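Local coordinates for SnoaL-like domain-containing protein (Methylibium petroleiphilum PM1, PDB 3G16), which is of unknown function but has the cystatin-like fold of the NTF2 clan, with a SnoaL-like domain, and so may bind a small molecule in its pocket, at residues 101-109 / 118-126; 18-26 / 62-73. One frame throughout, in Å; residues are numbered along the deposited sequence. Where two conformers were deposited one is given.

Contact 1: residues 101-109 / 118-126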
# COMPACT_ATOMS: atom_id res chain seq x y z
N VAL A 101 16.94 -5.36 2.44
CA VAL A 101 15.87 -5.16 1.48
C VAL A 101 14.59 -4.84 2.24
O VAL A 101 14.26 -5.52 3.24
CB VAL A 101 15.62 -6.42 0.64
CG1 VAL A 101 14.49 -6.21 -0.34
CG2 VAL A 101 16.90 -6.84 -0.09
N LEU A 102 13.92 -3.77 1.86
CA LEU A 102 12.62 -3.40 2.44
C LEU A 102 11.64 -3.26 1.28
O LEU A 102 11.89 -2.49 0.37
CB LEU A 102 12.71 -2.08 3.19
CG LEU A 102 11.40 -1.44 3.72
CD1 LEU A 102 10.67 -2.41 4.70
CD2 LEU A 102 11.68 -0.07 4.34
N ARG A 103 10.56 -4.03 1.28
CA ARG A 103 9.51 -3.88 0.28
C ARG A 103 8.28 -3.25 0.92
O ARG A 103 8.07 -3.30 2.12
CB ARG A 103 9.18 -5.22 -0.31
CG ARG A 103 10.43 -5.89 -0.90
CD ARG A 103 10.05 -6.97 -1.83
NE ARG A 103 11.09 -7.97 -2.14
CZ ARG A 103 11.75 -8.09 -3.29
NH1 ARG A 103 11.60 -7.23 -4.27
NH2 ARG A 103 12.56 -9.12 -3.47
N GLY A 104 7.47 -2.64 0.10
CA GLY A 104 6.26 -1.97 0.57
C GLY A 104 5.35 -1.54 -0.54
O GLY A 104 5.56 -1.88 -1.70
N ALA A 105 4.36 -0.73 -0.18
CA ALA A 105 3.45 -0.17 -1.17
C ALA A 105 3.08 1.21 -0.70
O ALA A 105 3.17 1.52 0.50
CB ALA A 105 2.23 -1.05 -1.35
N GLU A 106 2.72 2.06 -1.65
CA GLU A 106 2.32 3.42 -1.28
C GLU A 106 1.20 3.94 -2.13
O GLU A 106 1.06 3.57 -3.30
CB GLU A 106 3.49 4.36 -1.32
CG GLU A 106 4.13 4.57 -2.71
CD GLU A 106 5.54 5.18 -2.62
OE1 GLU A 106 6.15 5.13 -1.56
OE2 GLU A 106 6.03 5.65 -3.67
N CYS A 107 0.37 4.79 -1.52
CA CYS A 107 -0.70 5.50 -2.22
C CYS A 107 -0.18 6.85 -2.61
O CYS A 107 0.50 7.52 -1.80
CB CYS A 107 -1.89 5.67 -1.31
SG CYS A 107 -2.69 4.07 -0.90
N VAL A 108 -0.47 7.27 -3.85
CA VAL A 108 -0.00 8.53 -4.38
C VAL A 108 -1.18 9.34 -4.83
O VAL A 108 -1.99 8.85 -5.66
CB VAL A 108 0.94 8.27 -5.58
CG1 VAL A 108 1.46 9.56 -6.20
CG2 VAL A 108 2.13 7.38 -5.18
N GLU A 109 -1.33 10.56 -4.32
CA GLU A 109 -2.35 11.47 -4.78
C GLU A 109 -1.74 12.51 -5.69
O GLU A 109 -0.72 13.09 -5.38
CB GLU A 109 -3.03 12.22 -3.64
CG GLU A 109 -3.73 11.34 -2.62
CD GLU A 109 -4.53 12.11 -1.62
OE1 GLU A 109 -4.46 13.35 -1.58
OE2 GLU A 109 -5.21 11.41 -0.82
N ARG A 118 0.94 15.35 -4.96
CA ARG A 118 0.68 16.18 -3.77
C ARG A 118 0.88 15.43 -2.46
O ARG A 118 1.09 16.05 -1.45
CB ARG A 118 -0.72 16.82 -3.81
CG ARG A 118 -1.83 15.89 -3.58
CD ARG A 118 -3.16 16.62 -3.62
NE ARG A 118 -4.25 15.75 -3.26
CZ ARG A 118 -5.51 16.06 -3.43
NH1 ARG A 118 -5.86 17.23 -3.99
NH2 ARG A 118 -6.45 15.22 -3.06
N GLU A 119 0.83 14.11 -2.49
CA GLU A 119 0.96 13.34 -1.26
C GLU A 119 1.32 11.91 -1.57
O GLU A 119 0.83 11.35 -2.55
CB GLU A 119 -0.37 13.35 -0.52
CG GLU A 119 -0.35 12.68 0.85
CD GLU A 119 -1.64 12.88 1.60
OE1 GLU A 119 -1.91 14.04 2.01
OE2 GLU A 119 -2.41 11.93 1.74
N ILE A 120 2.15 11.32 -0.70
CA ILE A 120 2.49 9.89 -0.77
C ILE A 120 2.32 9.31 0.63
O ILE A 120 2.76 9.95 1.61
CB ILE A 120 3.91 9.61 -1.31
CG1 ILE A 120 4.10 10.26 -2.69
CG2 ILE A 120 4.18 8.10 -1.32
CD1 ILE A 120 5.50 10.10 -3.26
N ARG A 121 1.65 8.18 0.75
CA ARG A 121 1.46 7.48 2.04
C ARG A 121 2.04 6.09 1.86
O ARG A 121 1.50 5.31 1.08
CB ARG A 121 -0.02 7.43 2.39
CG ARG A 121 -0.67 8.81 2.51
CD ARG A 121 -2.07 8.74 3.08
NE ARG A 121 -3.02 7.94 2.33
CZ ARG A 121 -3.65 8.36 1.23
NH1 ARG A 121 -3.43 9.55 0.71
NH2 ARG A 121 -4.53 7.57 0.65
N ALA A 122 3.12 5.78 2.60
CA ALA A 122 3.82 4.51 2.42
C ALA A 122 3.63 3.53 3.57
O ALA A 122 3.53 3.91 4.75
CB ALA A 122 5.32 4.74 2.25
N PHE A 123 3.57 2.26 3.18
CA PHE A 123 3.30 1.11 4.06
C PHE A 123 4.37 0.08 3.77
O PHE A 123 4.89 0.02 2.65
CB PHE A 123 1.93 0.54 3.78
CG PHE A 123 0.84 1.58 3.91
CD1 PHE A 123 0.24 1.84 5.11
CD2 PHE A 123 0.49 2.36 2.83
CE1 PHE A 123 -0.73 2.84 5.25
CE2 PHE A 123 -0.48 3.37 2.95
CZ PHE A 123 -1.08 3.59 4.15
N TYR A 124 4.66 -0.77 4.75
CA TYR A 124 5.77 -1.71 4.65
C TYR A 124 5.40 -3.15 4.77
O TYR A 124 4.48 -3.51 5.51
CB TYR A 124 6.78 -1.45 5.76
CG TYR A 124 7.50 -0.13 5.78
CD1 TYR A 124 7.57 0.71 4.66
CD2 TYR A 124 8.23 0.25 6.92
CE1 TYR A 124 8.32 1.92 4.70
CE2 TYR A 124 8.96 1.42 6.95
CZ TYR A 124 8.99 2.24 5.86
OH TYR A 124 9.74 3.39 5.86
N ALA A 125 6.21 -4.01 4.12
CA ALA A 125 6.12 -5.45 4.34
C ALA A 125 6.91 -5.78 5.60
O ALA A 125 7.89 -6.54 5.56
CB ALA A 125 6.70 -6.21 3.13
N SER A 126 6.49 -5.20 6.73
CA SER A 126 7.15 -5.40 7.99
C SER A 126 6.10 -5.89 9.00
O SER A 126 4.97 -5.41 8.97
CB SER A 126 7.82 -4.10 8.42
OG SER A 126 8.54 -4.28 9.63
O HOH W 1 -3.77 15.24 0.28
O HOH W 2 -6.32 9.10 -1.17
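R118 reaches E109 side-on where strands 101-109 and 118-124 pair antiparallel as a beta hairpin. Its NE lies 2.9 Å from E109 OE1 and its NH2 3.1 Å from the same oxygen, both from one face of the carboxylate and with OE1 near the guanidinium plane. The other oxygen, OE2, is met from above the carboxylate plane by R121 NH1 at 3.0 Å, and NH1 also bridges E119 OE2 at 2.8 Å. A bend at chi3 (-59°) turns the R121 guanidinium toward E109, with C107 CB over one of its faces. The E109 and E119 carboxylates stack 3.8 Å apart between their OE2 atoms; R145 bridges E119 too, and one water links E109 OE1 to E119 OE1. An alanine in place of E109 would probably leave R118 without its carboxylate mate and R121 NH1 without one of its two carboxylate partners.

Backbone bonds join A105 with F123 and C107 with R121 in both directions. At E109 both R118 and E119 face one residue, a classic beta bulge: R118 N gives the firm bond to E109 O and E119 N a weak one.

On the opposite face of the sheet, L102 CD2 sits 3.9 Å from the centroid of the Y124 ring, over its face, a CH-pi contact. I120 CG2 lies 3.5 Å from E106 CD, whose carboxylate bonds to Y20. The chemistry is thus split by face: two glutamates on the E109 side share arginines, which probably keeps them ionised, while the face of L102, I120 and Y124 mixes apolar and aromatic groups with a buried carboxylate.

Contact 2: residues 18-26 / 62-73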
# COMPACT_ATOMS: atom_id res chain seq x y z
N THR A 18 9.59 9.44 -13.42
CA THR A 18 10.58 10.48 -13.31
C THR A 18 11.04 10.62 -11.84
O THR A 18 12.19 10.81 -11.52
CB THR A 18 10.06 11.83 -13.81
OG1 THR A 18 9.71 11.70 -15.19
CG2 THR A 18 11.13 12.93 -13.66
N TYR A 19 10.08 10.54 -10.92
CA TYR A 19 10.33 10.64 -9.50
C TYR A 19 11.31 9.54 -9.05
O TYR A 19 12.30 9.80 -8.41
CB TYR A 19 9.00 10.60 -8.70
CG TYR A 19 9.13 10.34 -7.23
CD1 TYR A 19 9.95 11.12 -6.41
CD2 TYR A 19 8.38 9.37 -6.66
CE1 TYR A 19 10.05 10.86 -5.05
CE2 TYR A 19 8.46 9.10 -5.29
CZ TYR A 19 9.31 9.85 -4.50
OH TYR A 19 9.34 9.57 -3.13
N TYR A 20 10.95 8.29 -9.38
CA TYR A 20 11.81 7.15 -9.01
C TYR A 20 13.19 7.25 -9.66
O TYR A 20 14.18 6.93 -9.04
CB TYR A 20 11.11 5.81 -9.29
CG TYR A 20 10.21 5.34 -8.16
CD1 TYR A 20 9.06 6.00 -7.87
CD2 TYR A 20 10.55 4.25 -7.40
CE1 TYR A 20 8.23 5.61 -6.78
CE2 TYR A 20 9.74 3.78 -6.36
CZ TYR A 20 8.59 4.50 -6.05
OH TYR A 20 7.80 4.04 -4.98
N ASP A 21 13.24 7.71 -10.90
CA ASP A 21 14.54 7.95 -11.56
C ASP A 21 15.34 8.93 -10.73
O ASP A 21 16.51 8.76 -10.45
CB ASP A 21 14.37 8.50 -12.96
CG ASP A 21 13.91 7.46 -13.98
OD1 ASP A 21 13.73 6.30 -13.65
OD2 ASP A 21 13.68 7.90 -15.16
N GLY A 22 14.70 10.02 -10.37
CA GLY A 22 15.35 11.05 -9.58
C GLY A 22 15.83 10.54 -8.24
O GLY A 22 16.90 10.93 -7.75
N CYS A 23 15.02 9.69 -7.61
CA CYS A 23 15.45 9.05 -6.37
C CYS A 23 16.75 8.27 -6.59
O CYS A 23 17.73 8.47 -5.89
CB CYS A 23 14.39 8.06 -5.86
SG CYS A 23 12.87 8.87 -5.22
N ASN A 24 16.76 7.38 -7.59
CA ASN A 24 17.97 6.57 -7.81
C ASN A 24 19.18 7.39 -8.20
O ASN A 24 20.30 7.05 -7.87
CB ASN A 24 17.70 5.42 -8.79
CG ASN A 24 16.81 4.38 -8.18
OD1 ASN A 24 16.80 4.25 -6.95
ND2 ASN A 24 16.08 3.64 -8.99
N GLU A 25 18.92 8.50 -8.90
CA GLU A 25 19.97 9.40 -9.38
C GLU A 25 20.40 10.41 -8.33
O GLU A 25 21.31 11.23 -8.60
CB GLU A 25 19.50 10.12 -10.66
CG GLU A 25 19.36 9.21 -11.87
CD GLU A 25 18.59 9.77 -13.06
OE1 GLU A 25 17.89 10.78 -12.88
OE2 GLU A 25 18.65 9.13 -14.13
N ALA A 26 19.76 10.40 -7.16
CA ALA A 26 20.09 11.39 -6.14
C ALA A 26 20.03 12.81 -6.72
O ALA A 26 20.88 13.65 -6.45
CB ALA A 26 21.44 11.07 -5.49
N TRP A 62 15.88 11.71 0.40
CA TRP A 62 16.22 10.57 -0.47
C TRP A 62 17.63 10.73 -1.01
O TRP A 62 18.34 9.74 -1.13
CB TRP A 62 15.23 10.37 -1.58
CG TRP A 62 13.86 9.99 -1.20
CD1 TRP A 62 12.72 10.36 -1.85
CD2 TRP A 62 13.42 9.16 -0.10
NE1 TRP A 62 11.62 9.83 -1.26
CE2 TRP A 62 12.01 9.08 -0.19
CE3 TRP A 62 14.05 8.45 0.94
CZ2 TRP A 62 11.24 8.35 0.71
CZ3 TRP A 62 13.26 7.70 1.83
CH2 TRP A 62 11.87 7.69 1.71
N ARG A 63 18.11 11.94 -1.31
CA ARG A 63 19.48 12.10 -1.75
C ARG A 63 20.42 11.60 -0.65
O ARG A 63 21.39 10.88 -0.93
CB ARG A 63 19.77 13.55 -2.04
CG ARG A 63 21.24 13.77 -2.39
CD ARG A 63 21.56 15.16 -2.32
NE ARG A 63 22.98 15.41 -2.44
CZ ARG A 63 23.51 16.53 -2.00
NH1 ARG A 63 22.72 17.43 -1.39
NH2 ARG A 63 24.81 16.74 -2.16
N THR A 64 20.14 11.91 0.61
CA THR A 64 20.92 11.46 1.74
C THR A 64 20.94 9.93 1.80
O THR A 64 21.98 9.31 2.08
CB THR A 64 20.29 12.04 3.04
OG1 THR A 64 20.32 13.48 2.97
CG2 THR A 64 21.03 11.55 4.27
N ALA A 65 19.78 9.34 1.56
CA ALA A 65 19.67 7.88 1.62
C ALA A 65 20.55 7.24 0.56
O ALA A 65 21.22 6.21 0.82
CB ALA A 65 18.22 7.43 1.43
N VAL A 66 20.52 7.76 -0.65
CA VAL A 66 21.40 7.19 -1.69
C VAL A 66 22.87 7.28 -1.27
O VAL A 66 23.64 6.33 -1.40
CB VAL A 66 21.15 7.87 -3.03
CG1 VAL A 66 22.26 7.54 -4.10
CG2 VAL A 66 19.75 7.52 -3.52
N GLU A 67 23.25 8.44 -0.74
CA GLU A 67 24.65 8.66 -0.39
C GLU A 67 25.10 7.79 0.73
O GLU A 67 26.24 7.24 0.69
CB GLU A 67 24.88 10.12 0.00
CG GLU A 67 24.74 11.05 -1.14
CD GLU A 67 24.81 12.51 -0.78
OE1 GLU A 67 24.63 12.83 0.43
OE2 GLU A 67 24.93 13.31 -1.73
N THR A 68 24.26 7.62 1.73
CA THR A 68 24.67 6.90 2.95
C THR A 68 24.35 5.42 2.95
O THR A 68 25.12 4.61 3.48
CB THR A 68 24.06 7.53 4.20
OG1 THR A 68 22.66 7.37 4.19
CG2 THR A 68 24.44 9.03 4.31
N LEU A 69 23.21 5.04 2.36
CA LEU A 69 22.77 3.66 2.36
C LEU A 69 22.98 2.96 1.01
O LEU A 69 22.88 1.74 0.94
CB LEU A 69 21.28 3.58 2.68
CG LEU A 69 20.75 4.25 3.97
CD1 LEU A 69 19.28 4.10 4.08
CD2 LEU A 69 21.50 3.64 5.18
N GLY A 70 23.26 3.71 -0.03
CA GLY A 70 23.29 3.14 -1.37
C GLY A 70 21.88 2.78 -1.85
O GLY A 70 21.72 1.90 -2.72
N SER A 71 20.84 3.42 -1.30
CA SER A 71 19.47 3.13 -1.63
C SER A 71 19.24 3.07 -3.14
O SER A 71 19.75 3.87 -3.89
CB SER A 71 18.58 4.19 -1.07
OG SER A 71 18.66 4.20 0.35
N TYR A 72 18.51 2.05 -3.54
CA TYR A 72 18.09 1.91 -4.94
C TYR A 72 16.69 1.37 -4.89
O TYR A 72 16.41 0.36 -4.22
CB TYR A 72 18.99 0.95 -5.68
CG TYR A 72 18.84 1.03 -7.20
CD1 TYR A 72 17.78 0.38 -7.85
CD2 TYR A 72 19.70 1.78 -7.96
CE1 TYR A 72 17.63 0.49 -9.23
CE2 TYR A 72 19.58 1.86 -9.37
CZ TYR A 72 18.52 1.21 -9.97
OH TYR A 72 18.34 1.29 -11.36
N TRP A 73 15.77 2.03 -5.57
CA TRP A 73 14.37 1.66 -5.57
C TRP A 73 13.92 1.08 -6.90
O TRP A 73 14.32 1.55 -7.96
CB TRP A 73 13.54 2.92 -5.30
CG TRP A 73 13.63 3.46 -3.95
CD1 TRP A 73 12.79 3.15 -2.92
CD2 TRP A 73 14.52 4.47 -3.45
NE1 TRP A 73 13.14 3.85 -1.79
CE2 TRP A 73 14.18 4.69 -2.09
CE3 TRP A 73 15.58 5.19 -3.99
CZ2 TRP A 73 14.84 5.65 -1.31
CZ3 TRP A 73 16.22 6.13 -3.20
CH2 TRP A 73 15.85 6.34 -1.88
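N24 lays its side-chain amide over one face of the Y72 ring, the two planes 13° apart and ND2 3.5 Å from Y72 CE1. The same amide grips the backbone of the next residue twice: W73 N gives a bond to N24 OD1 at 2.8 Å, in the carbonyl plane on a lone pair, and N24 ND2 gives a nearly straight one to W73 O at 2.9 Å. With both ends of the amide used, its rotation is fixed, and the end of helix 18-24 is tied to strand 71-73. N24 OD1 also lies at the edge of the W73 indole.

C23 touches both tryptophans, which also meet each other, W73 CZ2 over a face of W62. Its CB is 3.6 Å from W73 CE3, its sulfur stands at a distance above the face of the W73 six-membered ring, and SG approaches W62 CD1 obliquely at 3.7 Å. Y20, the partner of E106, packs its CD2 on W73 CB. The Y19 ring reaches helix 62-69 because its CG stands anti to the backbone N (chi1 165°); there W62 NE1 donates to Y19 OH at 3.0 Å, the oxygen tilted from the indole plane.

Nearer the surface, A26 ends the first helix in a Schellman motif and sets its CB 3.9 Å from V66 CG1, while V66 CG2 rests against C23 O. R153 of the second subunit bonds to N24 O and S71 O, so the same corner also meets the dimer partner. W73 NE1 bonds to an unidentified ligand, probably from the crystallisation liquor. Two helices crossing at -43° and packed with the start of the strand that is outermost within this chain are consistent with the cone-shaped alpha+beta fold of the NTF2 clan, in which helices cover the concave side of a curved sheet.

Overall arrangement
Contact 1 is the buried one, its centre about 5 Å from the centre of the chain; contact 2 is only partly buried, about 14 Å out. The two hold different elements of one fold: contact 1 pairs neighbouring strands inside the sheet, whereas contact 2 joins helices 9-24 and 55-69 with strand 71-81, outermost in the sheet within this chain and two places from strand 100-111. Backbone bonds and charge pairs dominate the first; aromatic packing and one amide dominate the second. They meet at Y20 and E106 and where I120 packs on Y19, so the helical cover rests on the hairpin. The second subunit reaches both contacts.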